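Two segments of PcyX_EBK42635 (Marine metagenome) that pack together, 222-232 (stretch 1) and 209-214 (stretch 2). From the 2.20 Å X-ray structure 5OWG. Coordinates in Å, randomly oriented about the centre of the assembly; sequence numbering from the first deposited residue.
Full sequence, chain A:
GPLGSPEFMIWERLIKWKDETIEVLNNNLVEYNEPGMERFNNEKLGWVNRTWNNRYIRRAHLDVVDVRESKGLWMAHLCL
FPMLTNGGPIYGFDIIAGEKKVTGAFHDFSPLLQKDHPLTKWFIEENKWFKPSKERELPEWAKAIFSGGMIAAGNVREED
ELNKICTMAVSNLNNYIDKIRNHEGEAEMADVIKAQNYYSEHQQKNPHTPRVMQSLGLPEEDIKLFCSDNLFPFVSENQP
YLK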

# COMPACT_ATOMS: atom_id res chain seq x y z
N ASP A 222 5.54 5.80 17.92
CA ASP A 222 4.90 6.03 16.63
C ASP A 222 4.66 4.71 15.90
O ASP A 222 3.62 4.53 15.26
CB ASP A 222 5.76 6.97 15.77
CG ASP A 222 5.86 8.37 16.36
OD1 ASP A 222 5.33 8.59 17.47
OD2 ASP A 222 6.47 9.24 15.71
N ILE A 223 5.62 3.79 15.98
CA ILE A 223 5.47 2.49 15.32
C ILE A 223 4.19 1.81 15.78
O ILE A 223 3.33 1.45 14.97
CB ILE A 223 6.71 1.61 15.59
CG1 ILE A 223 7.92 2.15 14.83
CG2 ILE A 223 6.45 0.16 15.17
CD1 ILE A 223 9.25 1.56 15.27
N LYS A 224 4.04 1.61 17.09
CA LYS A 224 2.84 0.97 17.61
C LYS A 224 1.59 1.79 17.29
O LYS A 224 0.52 1.22 17.04
CB LYS A 224 2.96 0.74 19.12
CG LYS A 224 1.65 0.40 19.82
CD LYS A 224 0.97 -0.84 19.24
CE LYS A 224 -0.47 -0.93 19.72
NZ LYS A 224 -1.20 -2.09 19.13
N LEU A 225 1.72 3.11 17.28
CA LEU A 225 0.60 3.97 16.89
C LEU A 225 0.25 3.77 15.42
O LEU A 225 -0.92 3.56 15.07
CB LEU A 225 0.97 5.43 17.16
CG LEU A 225 -0.04 6.37 17.82
CD1 LEU A 225 -0.56 5.82 19.13
CD2 LEU A 225 0.64 7.71 18.06
N PHE A 226 1.25 3.81 14.54
CA PHE A 226 1.02 3.70 13.11
C PHE A 226 0.53 2.30 12.73
O PHE A 226 -0.45 2.16 11.98
CB PHE A 226 2.32 4.03 12.37
CG PHE A 226 2.24 3.86 10.88
CD1 PHE A 226 1.66 4.83 10.08
CD2 PHE A 226 2.78 2.74 10.27
CE1 PHE A 226 1.59 4.68 8.71
CE2 PHE A 226 2.72 2.58 8.90
CZ PHE A 226 2.13 3.55 8.12
N CYS A 227 1.19 1.26 13.24
CA CYS A 227 0.85 -0.11 12.84
C CYS A 227 -0.58 -0.49 13.21
O CYS A 227 -1.18 -1.33 12.54
CB CYS A 227 1.84 -1.09 13.47
SG CYS A 227 3.49 -1.05 12.74
N SER A 228 -1.13 0.11 14.26
CA SER A 228 -2.44 -0.30 14.76
C SER A 228 -3.59 0.53 14.21
O SER A 228 -4.71 0.02 14.10
CB SER A 228 -2.45 -0.22 16.29
OG SER A 228 -2.26 1.11 16.74
N ASP A 229 -3.35 1.80 13.86
CA ASP A 229 -4.43 2.73 13.55
C ASP A 229 -4.42 3.25 12.12
O ASP A 229 -5.49 3.60 11.61
CB ASP A 229 -4.38 3.94 14.49
CG ASP A 229 -4.50 3.54 15.95
OD1 ASP A 229 -4.71 2.34 16.23
OD2 ASP A 229 -4.39 4.44 16.81
N ASN A 230 -3.27 3.30 11.45
CA ASN A 230 -3.18 3.98 10.16
C ASN A 230 -2.41 3.16 9.13
O ASN A 230 -1.88 3.74 8.17
CB ASN A 230 -2.51 5.35 10.33
CG ASN A 230 -3.41 6.35 11.02
OD1 ASN A 230 -3.32 6.55 12.23
ND2 ASN A 230 -4.30 6.98 10.25
N LEU A 231 -2.34 1.84 9.30
CA LEU A 231 -1.63 0.98 8.36
C LEU A 231 -2.59 0.04 7.64
O LEU A 231 -2.70 0.11 6.41
CB LEU A 231 -0.55 0.19 9.11
CG LEU A 231 0.10 -0.94 8.32
CD1 LEU A 231 0.59 -0.46 6.96
CD2 LEU A 231 1.24 -1.57 9.10
N PHE A 232 -3.29 -0.82 8.37
CA PHE A 232 -4.39 -1.62 7.82
C PHE A 232 -5.59 -1.45 8.75
O PHE A 232 -5.95 -2.36 9.50
CB PHE A 232 -4.00 -3.09 7.67
CG PHE A 232 -2.87 -3.31 6.72
CD1 PHE A 232 -3.04 -3.13 5.36
CD2 PHE A 232 -1.62 -3.70 7.18
CE1 PHE A 232 -2.00 -3.32 4.48
CE2 PHE A 232 -0.58 -3.89 6.31
CZ PHE A 232 -0.76 -3.71 4.95
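Stretch 2 209-214: TPRVMQ

Two sulfur atoms meet at the centre of this contact: Met213 SD lies 3.6 Å from Cys227 SG. No hydrogen bond crosses between the stretches. The packing is apolar and small, burying 292 Å² over both sides.

Pro210 to Gln214 are helical, and the helix continues later in the chain. The backbone hydrogen bond from Gln214 N to Pro210 O is 2.7 Å long. Stretch 2 lies against helix 222-229 of stretch 1. The two N-to-C directions differ by 137°, so the helices run closer to antiparallel than parallel, but well splayed. Their axes come no nearer than 10.5 Å, and side chains fill the space between. The CA atoms nearest each other across the stretches are those of Ile223 and Pro210, 6.7 Å apart.

Met213 is the main residue of stretch 2 here. Its CA-to-CB bond points toward stretch 1, and its side chain takes the m, t, p rotamer. Met213 CB packs on Ile223 CG1 at 3.8 Å. Further out, Met213 CE reaches Phe226 CD2 at 3.7 Å, approaching the ring obliquely. Ile223, Phe226 and Cys227 thus all touch this one side chain.

Ile223 also spans the helix of stretch 2. Its CG2 is 4.3 Å from Pro210 CA, while its CD1 is 3.8 Å from Gln214 N and 4.0 Å from Gln214 CG. One turn of helix separates these two partners.

Thr209 contributes its methyl group. Thr209 CG2 lies 3.9 Å from Cys227 SG and 4.3 Å from Leu231 CD2, extending the contact along stretch 1 as far as Leu231. The CA-to-CB bond of Arg211 points away and Val212 is out of reach; neither side chain comes within contact distance.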

# COMPACT_ATOMS: atom_id res chain seq x y z
N THR A 209 7.07 -6.05 10.21
CA THR A 209 6.95 -4.60 10.04
C THR A 209 7.63 -3.83 11.17
O THR A 209 8.43 -2.94 10.92
CB THR A 209 5.47 -4.17 9.93
OG1 THR A 209 4.84 -4.86 8.84
CG2 THR A 209 5.36 -2.66 9.70
N PRO A 210 7.32 -4.17 12.43
CA PRO A 210 8.00 -3.47 13.54
C PRO A 210 9.51 -3.48 13.43
O PRO A 210 10.15 -2.46 13.75
CB PRO A 210 7.51 -4.23 14.79
CG PRO A 210 6.75 -5.42 14.28
CD PRO A 210 6.26 -5.05 12.94
N ARG A 211 10.11 -4.58 12.99
CA ARG A 211 11.57 -4.64 12.91
C ARG A 211 12.10 -3.70 11.84
O ARG A 211 13.05 -2.94 12.08
CB ARG A 211 12.03 -6.07 12.64
CG ARG A 211 13.55 -6.21 12.61
CD ARG A 211 14.03 -7.65 12.63
NE ARG A 211 14.74 -7.97 13.87
CZ ARG A 211 14.27 -8.75 14.85
NH1 ARG A 211 15.01 -8.97 15.93
NH2 ARG A 211 13.08 -9.34 14.75
N VAL A 212 11.51 -3.72 10.64
CA VAL A 212 11.97 -2.82 9.59
C VAL A 212 11.76 -1.37 10.01
O VAL A 212 12.65 -0.52 9.83
CB VAL A 212 11.27 -3.13 8.25
CG1 VAL A 212 11.68 -4.51 7.75
CG2 VAL A 212 9.76 -3.05 8.37
N MET A 213 10.61 -1.06 10.60
CA MET A 213 10.38 0.30 11.09
C MET A 213 11.38 0.66 12.18
O MET A 213 11.89 1.78 12.22
CB MET A 213 8.95 0.44 11.60
CG MET A 213 7.89 0.17 10.55
SD MET A 213 6.22 0.54 11.11
CE MET A 213 6.30 2.33 11.25
N GLN A 214 11.68 -0.29 13.07
CA GLN A 214 12.79 -0.10 13.99
C GLN A 214 14.10 0.07 13.24
O GLN A 214 14.95 0.88 13.61
CB GLN A 214 12.88 -1.27 14.97
CG GLN A 214 12.00 -1.13 16.20
CD GLN A 214 12.00 -2.37 17.07
OE1 GLN A 214 12.25 -3.48 16.58
NE2 GLN A 214 11.73 -2.20 18.36